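Local coordinates for protein alpha-1,2-mannosidase (PDB 1HCU) that probably trims alpha-1,2-linked mannose residues from high-mannose N-glycans, acting as a calcium-dependent glycoside hydrolase of family 47, at residues G341-T346 against S378-W382; T291-S295 against G354-V358; T394-L398 against L413-L418. All blocks are in the same frame, centred on the assembly; numbering follows the deposited sequence.

Interaction 1. Residues G341-T346 against S378-W382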
loop_
_atom_site.group_PDB
_atom_site.type_symbol
_atom_site.label_atom_id
_atom_site.label_comp_id
_atom_site.label_asym_id
_atom_site.label_seq_id
_atom_site.Cartn_x
_atom_site.Cartn_y
_atom_site.Cartn_z
ATOM N N GLY A 341 16.416 2.641 9.014
ATOM C CA GLY A 341 17.512 2.090 9.795
ATOM C C GLY A 341 17.483 0.568 9.835
ATOM O O GLY A 341 18.500 -0.060 10.151
ATOM N N THR A 342 16.329 -0.035 9.536
ATOM C CA THR A 342 16.229 -1.502 9.532
ATOM C C THR A 342 16.703 -2.017 8.172
ATOM O O THR A 342 16.904 -3.215 7.974
ATOM C CB THR A 342 14.777 -2.011 9.799
ATOM O OG1 THR A 342 13.895 -1.550 8.762
ATOM C CG2 THR A 342 14.275 -1.522 11.157
ATOM N N TYR A 343 16.872 -1.084 7.239
ATOM C CA TYR A 343 17.356 -1.395 5.895
ATOM C C TYR A 343 18.889 -1.293 5.921
ATOM O O TYR A 343 19.603 -2.263 5.669
ATOM C CB TYR A 343 16.815 -0.370 4.890
ATOM C CG TYR A 343 15.625 -0.801 4.060
ATOM C CD1 TYR A 343 15.778 -1.108 2.708
ATOM C CD2 TYR A 343 14.341 -0.875 4.613
ATOM C CE1 TYR A 343 14.693 -1.474 1.923
ATOM C CE2 TYR A 343 13.244 -1.244 3.836
ATOM C CZ TYR A 343 13.427 -1.544 2.489
ATOM O OH TYR A 343 12.362 -1.927 1.710
ATOM N N THR A 344 19.358 -0.092 6.252
ATOM C CA THR A 344 20.777 0.264 6.297
ATOM C C THR A 344 21.647 -0.535 7.271
ATOM O O THR A 344 22.863 -0.581 7.113
ATOM C CB THR A 344 20.937 1.796 6.619
ATOM O OG1 THR A 344 22.284 2.214 6.387
ATOM C CG2 THR A 344 20.586 2.075 8.075
ATOM N N GLN A 345 21.044 -1.182 8.262
ATOM C CA GLN A 345 21.855 -1.928 9.216
ATOM C C GLN A 345 21.952 -3.442 9.018
ATOM O O GLN A 345 22.715 -4.109 9.727
ATOM C CB GLN A 345 21.415 -1.589 10.643
ATOM C CG GLN A 345 21.506 -0.091 10.922
ATOM C CD GLN A 345 21.233 0.272 12.369
ATOM O OE1 GLN A 345 22.135 0.244 13.211
ATOM N NE2 GLN A 345 19.977 0.611 12.669
ATOM N N THR A 346 21.209 -3.997 8.064
ATOM C CA THR A 346 21.308 -5.434 7.824
ATOM C C THR A 346 22.505 -5.671 6.904
ATOM O O THR A 346 23.090 -4.722 6.377
ATOM C CB THR A 346 20.045 -6.017 7.137
ATOM O OG1 THR A 346 19.904 -5.450 5.827
ATOM C CG2 THR A 346 18.797 -5.714 7.965
ATOM N N SER A 378 23.915 -2.703 18.775
ATOM C CA SER A 378 24.267 -1.579 17.915
ATOM C C SER A 378 23.195 -1.188 16.895
ATOM O O SER A 378 23.119 -0.027 16.505
ATOM C CB SER A 378 25.583 -1.864 17.188
ATOM O OG SER A 378 25.455 -2.949 16.285
ATOM N N ALA A 379 22.362 -2.138 16.474
ATOM C CA ALA A 379 21.330 -1.848 15.484
ATOM C C ALA A 379 20.038 -1.293 16.077
ATOM O O ALA A 379 19.365 -0.474 15.450
ATOM C CB ALA A 379 21.023 -3.091 14.678
ATOM N N GLY A 380 19.678 -1.746 17.273
ATOM C CA GLY A 380 18.466 -1.254 17.896
ATOM C C GLY A 380 17.236 -2.105 17.627
ATOM O O GLY A 380 16.119 -1.695 17.940
ATOM N N PHE A 381 17.427 -3.290 17.052
ATOM C CA PHE A 381 16.308 -4.189 16.771
ATOM C C PHE A 381 16.839 -5.563 16.388
ATOM O O PHE A 381 18.020 -5.714 16.085
ATOM C CB PHE A 381 15.459 -3.621 15.615
ATOM C CG PHE A 381 16.133 -3.702 14.253
ATOM C CD1 PHE A 381 15.941 -4.809 13.427
ATOM C CD2 PHE A 381 16.969 -2.679 13.810
ATOM C CE1 PHE A 381 16.574 -4.898 12.173
ATOM C CE2 PHE A 381 17.607 -2.753 12.569
ATOM C CZ PHE A 381 17.410 -3.866 11.745
ATOM N N TRP A 382 15.986 -6.577 16.441
ATOM C CA TRP A 382 16.401 -7.896 15.990
ATOM C C TRP A 382 15.332 -8.388 15.024
ATOM O O TRP A 382 14.187 -7.932 15.061
ATOM C CB TRP A 382 16.621 -8.864 17.158
ATOM C CG TRP A 382 15.437 -9.220 17.955
ATOM C CD1 TRP A 382 14.546 -10.220 17.702
ATOM C CD2 TRP A 382 15.042 -8.630 19.195
ATOM N NE1 TRP A 382 13.622 -10.298 18.714
ATOM C CE2 TRP A 382 13.899 -9.334 19.646
ATOM C CE3 TRP A 382 15.545 -7.577 19.973
ATOM C CZ2 TRP A 382 13.248 -9.021 20.841
ATOM C CZ3 TRP A 382 14.901 -7.262 21.163
ATOM C CH2 TRP A 382 13.761 -7.985 21.587
#

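Interaction 2. Residues T291-S295 against G354-V358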
loop_
_atom_site.group_PDB
_atom_site.type_symbol
_atom_site.label_atom_id
_atom_site.label_comp_id
_atom_site.label_asym_id
_atom_site.label_seq_id
_atom_site.Cartn_x
_atom_site.Cartn_y
_atom_site.Cartn_z
ATOM N N THR A 291 12.736 5.477 16.569
ATOM C CA THR A 291 11.341 5.442 16.943
ATOM C C THR A 291 10.552 4.506 16.035
ATOM O O THR A 291 10.511 4.708 14.820
ATOM C CB THR A 291 10.703 6.837 16.865
ATOM O OG1 THR A 291 11.360 7.721 17.786
ATOM C CG2 THR A 291 9.222 6.753 17.219
ATOM N N PHE A 292 9.929 3.490 16.631
ATOM C CA PHE A 292 9.105 2.526 15.896
ATOM C C PHE A 292 7.682 2.557 16.456
ATOM O O PHE A 292 7.437 3.118 17.523
ATOM C CB PHE A 292 9.646 1.092 16.042
ATOM C CG PHE A 292 11.027 0.898 15.478
ATOM C CD1 PHE A 292 11.302 1.203 14.144
ATOM C CD2 PHE A 292 12.061 0.429 16.285
ATOM C CE1 PHE A 292 12.587 1.047 13.630
ATOM C CE2 PHE A 292 13.353 0.268 15.777
ATOM C CZ PHE A 292 13.616 0.578 14.451
ATOM N N LEU A 293 6.747 1.942 15.738
ATOM C CA LEU A 293 5.362 1.890 16.193
ATOM C C LEU A 293 5.065 0.511 16.788
ATOM O O LEU A 293 5.274 -0.521 16.131
ATOM C CB LEU A 293 4.395 2.183 15.033
ATOM C CG LEU A 293 4.463 3.591 14.414
ATOM C CD1 LEU A 293 3.306 3.819 13.429
ATOM C CD2 LEU A 293 4.399 4.617 15.527
ATOM N N SER A 294 4.601 0.495 18.037
ATOM C CA SER A 294 4.252 -0.755 18.710
ATOM C C SER A 294 2.814 -1.097 18.348
ATOM O O SER A 294 2.076 -0.238 17.859
ATOM C CB SER A 294 4.335 -0.609 20.237
ATOM O OG SER A 294 5.666 -0.430 20.692
ATOM N N SER A 295 2.430 -2.350 18.582
ATOM C CA SER A 295 1.069 -2.800 18.335
ATOM C C SER A 295 0.403 -2.636 19.691
ATOM O O SER A 295 1.087 -2.380 20.687
ATOM C CB SER A 295 1.044 -4.270 17.928
ATOM O OG SER A 295 1.534 -5.081 18.979
ATOM N N GLY A 354 9.707 -8.647 9.539
ATOM C CA GLY A 354 9.279 -8.443 10.902
ATOM C C GLY A 354 10.498 -8.290 11.788
ATOM O O GLY A 354 11.490 -8.994 11.598
ATOM N N PHE A 355 10.431 -7.361 12.738
ATOM C CA PHE A 355 11.527 -7.125 13.665
ATOM C C PHE A 355 10.972 -6.700 15.018
ATOM O O PHE A 355 9.812 -6.295 15.121
ATOM C CB PHE A 355 12.494 -6.057 13.118
ATOM C CG PHE A 355 11.881 -4.685 12.969
ATOM C CD1 PHE A 355 11.903 -3.771 14.018
ATOM C CD2 PHE A 355 11.275 -4.313 11.771
ATOM C CE1 PHE A 355 11.334 -2.505 13.879
ATOM C CE2 PHE A 355 10.701 -3.048 11.622
ATOM C CZ PHE A 355 10.732 -2.142 12.678
ATOM N N ALA A 356 11.801 -6.796 16.054
ATOM C CA ALA A 356 11.365 -6.433 17.399
ATOM C C ALA A 356 12.471 -5.779 18.234
ATOM O O ALA A 356 13.639 -5.778 17.854
ATOM C CB ALA A 356 10.829 -7.671 18.112
ATOM N N TRP A 357 12.096 -5.223 19.377
ATOM C CA TRP A 357 13.071 -4.565 20.230
ATOM C C TRP A 357 12.596 -4.587 21.674
ATOM O O TRP A 357 11.604 -5.239 21.999
ATOM C CB TRP A 357 13.279 -3.122 19.751
ATOM C CG TRP A 357 12.026 -2.285 19.794
ATOM C CD1 TRP A 357 11.669 -1.395 20.764
ATOM C CD2 TRP A 357 10.946 -2.299 18.847
ATOM N NE1 TRP A 357 10.435 -0.857 20.485
ATOM C CE2 TRP A 357 9.969 -1.393 19.315
ATOM C CE3 TRP A 357 10.708 -2.990 17.649
ATOM C CZ2 TRP A 357 8.770 -1.160 18.629
ATOM C CZ3 TRP A 357 9.508 -2.757 16.966
ATOM C CH2 TRP A 357 8.560 -1.852 17.458
ATOM N N VAL A 358 13.321 -3.896 22.543
ATOM C CA VAL A 358 12.947 -3.813 23.944
ATOM C C VAL A 358 12.511 -2.369 24.174
ATOM O O VAL A 358 13.288 -1.440 23.936
ATOM C CB VAL A 358 14.138 -4.140 24.870
ATOM C CG1 VAL A 358 13.695 -4.077 26.320
ATOM C CG2 VAL A 358 14.695 -5.526 24.554
#

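Interaction 3. Residues T394-L398 against L413-L418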
loop_
_atom_site.group_PDB
_atom_site.type_symbol
_atom_site.label_atom_id
_atom_site.label_comp_id
_atom_site.label_asym_id
_atom_site.label_seq_id
_atom_site.Cartn_x
_atom_site.Cartn_y
_atom_site.Cartn_z
ATOM N N THR A 394 8.676 1.291 2.603
ATOM C CA THR A 394 9.786 2.144 2.994
ATOM C C THR A 394 10.142 3.163 1.910
ATOM O O THR A 394 10.355 4.352 2.204
ATOM C CB THR A 394 10.991 1.273 3.381
ATOM O OG1 THR A 394 10.651 0.515 4.550
ATOM C CG2 THR A 394 12.211 2.123 3.675
ATOM N N LEU A 395 10.188 2.698 0.662
ATOM C CA LEU A 395 10.468 3.573 -0.466
ATOM C C LEU A 395 9.339 4.595 -0.507
ATOM O O LEU A 395 9.537 5.754 -0.884
ATOM C CB LEU A 395 10.492 2.771 -1.768
ATOM C CG LEU A 395 11.695 1.841 -1.936
ATOM C CD1 LEU A 395 11.354 0.785 -2.966
ATOM C CD2 LEU A 395 12.937 2.651 -2.353
ATOM N N GLU A 396 8.152 4.157 -0.097
ATOM C CA GLU A 396 6.987 5.031 -0.066
ATOM C C GLU A 396 7.232 6.156 0.934
ATOM O O GLU A 396 7.113 7.332 0.596
ATOM C CB GLU A 396 5.740 4.244 0.353
ATOM C CG GLU A 396 4.431 5.027 0.335
ATOM C CD GLU A 396 3.251 4.148 0.722
ATOM O OE1 GLU A 396 3.376 2.915 0.588
ATOM O OE2 GLU A 396 2.201 4.677 1.149
ATOM N N SER A 397 7.585 5.796 2.163
ATOM C CA SER A 397 7.810 6.815 3.175
ATOM C C SER A 397 8.971 7.750 2.849
ATOM O O SER A 397 8.881 8.952 3.092
ATOM C CB SER A 397 7.989 6.169 4.549
ATOM O OG SER A 397 6.754 5.619 4.974
ATOM N N LEU A 398 10.048 7.205 2.290
ATOM C CA LEU A 398 11.186 8.026 1.921
ATOM C C LEU A 398 10.728 9.027 0.867
ATOM O O LEU A 398 11.111 10.198 0.898
ATOM C CB LEU A 398 12.314 7.158 1.363
ATOM C CG LEU A 398 12.983 6.233 2.387
ATOM C CD1 LEU A 398 13.894 5.247 1.663
ATOM C CD2 LEU A 398 13.768 7.066 3.397
ATOM N N LEU A 413 18.943 8.216 0.320
ATOM C CA LEU A 413 18.517 7.068 1.106
ATOM C C LEU A 413 17.704 6.118 0.233
ATOM O O LEU A 413 17.932 4.910 0.245
ATOM C CB LEU A 413 17.686 7.520 2.310
ATOM C CG LEU A 413 18.440 8.422 3.289
ATOM C CD1 LEU A 413 17.506 8.825 4.416
ATOM C CD2 LEU A 413 19.673 7.696 3.829
ATOM N N ALA A 414 16.767 6.669 -0.534
ATOM C CA ALA A 414 15.932 5.864 -1.424
ATOM C C ALA A 414 16.805 5.119 -2.428
ATOM O O ALA A 414 16.578 3.938 -2.715
ATOM C CB ALA A 414 14.937 6.753 -2.161
ATOM N N TRP A 415 17.806 5.824 -2.951
ATOM C CA TRP A 415 18.734 5.261 -3.924
ATOM C C TRP A 415 19.486 4.103 -3.282
ATOM O O TRP A 415 19.688 3.059 -3.904
ATOM C CB TRP A 415 19.724 6.335 -4.395
ATOM C CG TRP A 415 20.712 5.846 -5.402
ATOM C CD1 TRP A 415 22.073 5.901 -5.308
ATOM C CD2 TRP A 415 20.422 5.218 -6.658
ATOM N NE1 TRP A 415 22.649 5.346 -6.425
ATOM C CE2 TRP A 415 21.659 4.919 -7.270
ATOM C CE3 TRP A 415 19.237 4.879 -7.326
ATOM C CZ2 TRP A 415 21.746 4.299 -8.520
ATOM C CZ3 TRP A 415 19.323 4.261 -8.572
ATOM C CH2 TRP A 415 20.570 3.977 -9.154
ATOM N N GLU A 416 19.902 4.286 -2.034
ATOM C CA GLU A 416 20.603 3.224 -1.330
ATOM C C GLU A 416 19.645 2.050 -1.172
ATOM O O GLU A 416 20.063 0.892 -1.239
ATOM C CB GLU A 416 21.080 3.703 0.043
ATOM C CG GLU A 416 22.254 4.668 -0.002
ATOM C CD GLU A 416 22.507 5.345 1.338
ATOM O OE1 GLU A 416 22.383 4.664 2.382
ATOM O OE2 GLU A 416 22.837 6.554 1.345
ATOM N N ALA A 417 18.361 2.357 -0.974
ATOM C CA ALA A 417 17.337 1.326 -0.816
ATOM C C ALA A 417 17.108 0.565 -2.130
ATOM O O ALA A 417 17.146 -0.669 -2.137
ATOM C CB ALA A 417 16.023 1.944 -0.318
ATOM N N LEU A 418 16.883 1.285 -3.232
ATOM C CA LEU A 418 16.677 0.623 -4.523
ATOM C C LEU A 418 17.906 -0.222 -4.869
ATOM O O LEU A 418 17.770 -1.385 -5.238
ATOM C CB LEU A 418 16.423 1.632 -5.664
ATOM C CG LEU A 418 16.319 0.950 -7.054
ATOM C CD1 LEU A 418 14.867 0.649 -7.399
ATOM C CD2 LEU A 418 16.933 1.821 -8.128
#

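Interaction 1. Residues G341-T346 against S378-W382
Two chain turns meet where Thr-342 and Gln-345, at the fraying end of helix 326-344, face Phe-381 and Ala-379, at the point where helix 373-379 gives out. The backbones come nearest at Gln-345 and Ala-379, whose CA atoms lie 6.3 Å apart. Gly-380 follows the helix with a positive phi; a CB there would clash with Ala-379 O. The chain then turns into the extended Phe-381, whose CA-CB bond is directed at the other segment.

Thr-342 lies across the ring of Phe-381 at about a right angle. The methyl Thr-342 CG2 stands 3.8 Å from the centroid of the Phe-381 ring and only 11° off the normal, a CH-pi contact over the face, while Thr-342 CA reaches Phe-381 CZ at 3.4 Å. OG1 sits between the backbone N and the carbonyl carbon (chi1 62°) and bonds Tyr-339 O, which leaves CG2, anti to the carbonyl carbon, over the ring. Phe-375 and Phe-355 make edge-to-face pairs with the same phenylalanine, which thus belongs to the aromatic packing beside strand 354-356. In the family 47 fold, an (alpha/alpha)7 barrel, this contact joins the C-terminal ends of the helices that come before and after strand 354-356 in the chain.

Gln-345 supplies the polar half. Beyond CG the chain is extended, and its amide nitrogen serves two carbonyls: Gln-345 NE2 bonds Gly-341 O at 3.0 Å, a partner close to the amide plane though the donor stands above the carbonyl plane, and Ala-379 O, also at 3.0 Å but weakly, the N-H...O angle being 130°. At the other end of the amide, Gln-345 OE1 approaches Ser-378 O at 3.4 Å; these two acceptors cannot bond each other, and Arg-287 NH1 donates to both, bridging them.

Interaction 2. Residues T291-S295 against G354-V358
Phe-292 is gripped by an aromatic ring of strand 354-356 and by the indole that follows its end, yet no hydrogen bond joins the two segments: the nearest CA pairs, Phe-292 with Trp-357 and Ser-294 with Ala-356, are still 9.2 Å apart. Phe-292, Phe-355 and Trp-357 form an aromatic cluster that spans this distance. Phe-355 presents its edge to the face of Phe-292, CE1 coming over the ring centre, with centroids 4.8 Å apart and planes at 64°. With its CG anti to the carbonyl carbon (chi1 -62°), Phe-292 carries its ring on to that edge while CB stays at the indole. Phe-292 CB lies 3.8 Å from the centroid of the Trp-357 six-membered ring in a CH-pi contact and comes within 3.4 Å of Trp-357 CH2. These two rings are inclined at 49°, neither stacked nor edge-to-face. Trp-357 NE1 is bonded to Ser-282 OG, which should help to fix the indole's rotation. Replacing Phe-292 by an alanine is likely to open a gap at the edge of Phe-355 and leave that ring freer to turn. Strand 300-306 lies between both strands in the sheet, while Ser-338, Tyr-339 and Thr-342 of helix 326-344 pack on Phe-292.

Interaction 3. Residues T394-L398 against L413-L418
Leu-395 and Leu-398 project from one helix onto the low surface made by Ala-414 and Ala-417 of the next. The two segments run nearly antiparallel, at 164°, with their axes 9.8 Å apart at closest approach. The small alanines account for the dip: where Leu-395 and Ala-414 face each other the CA atoms are 6.0 Å apart, and the leucine branches fit over the alanines.

Leu-395 does not aim directly across. Its CA-CB bond runs past the partner helix, and the CB-CG bond and then CD2 lead across to it, so that CD2 alone does the touching. Leu-395 CD2 sits 3.8 Å from Ala-417 CB and 3.9 Å from Ala-414 O, with Leu-418 N a little farther away, and thus lies beside the backbone hydrogen bond from Leu-418 N to Ala-414 O. A bump of one helix therefore meets the wall of the other's turn as well as its side chains.

Helices 393-405 and 408-425 are consecutive and joined by a very short connection, an alpha-alpha hairpin of the kind from which the (alpha/alpha)7 barrel of family 47 is built. One turn on from Leu-395, the CA-CB bond of Leu-398 is directed toward the partner helix. Leu-398 CD1 goes into the hollow over Ala-414, 3.8 Å from Ala-414 CA, and also comes within 4.4 Å of Ala-417 CB. Leu-398 CD2 goes the other way, to Leu-413 CB at 4.1 Å, and the two leucine side chains cross at about a right angle instead of lying alongside one another. With CG anti to its carbonyl carbon (chi1 -68°), Leu-398 spreads its two methyls, one to Ala-414 CA and one to Leu-413 CB. Helix 451-465 closes over the groove, Ala-457 touching Leu-395 and Ile-464 touching Ala-414; Phe-340 of helix 326-344 covers Leu-413.

Overall arrangement
Interactions 2 and 3 are buried and without hydrogen bonds across them, whereas interaction 1, farther from the chain centre and partly exposed, adds a polar grip to its apolar one. The chemistry follows the elements joined: aromatic rings between one strand and the end of another in interaction 2, aliphatic branches on alanines between helices in interaction 3, and both ring and amide contacts at helix ends in interaction 1. Interactions 1 and 2 interleave along the chain and adjoin, since Trp-382 O lies 2.8 Å from Ala-356 N, a probable hydrogen bond between strands. Tyr-343 turns from interaction 1 to Thr-394 and Ala-417 of interaction 3. Interactions 2 and 3 do not touch.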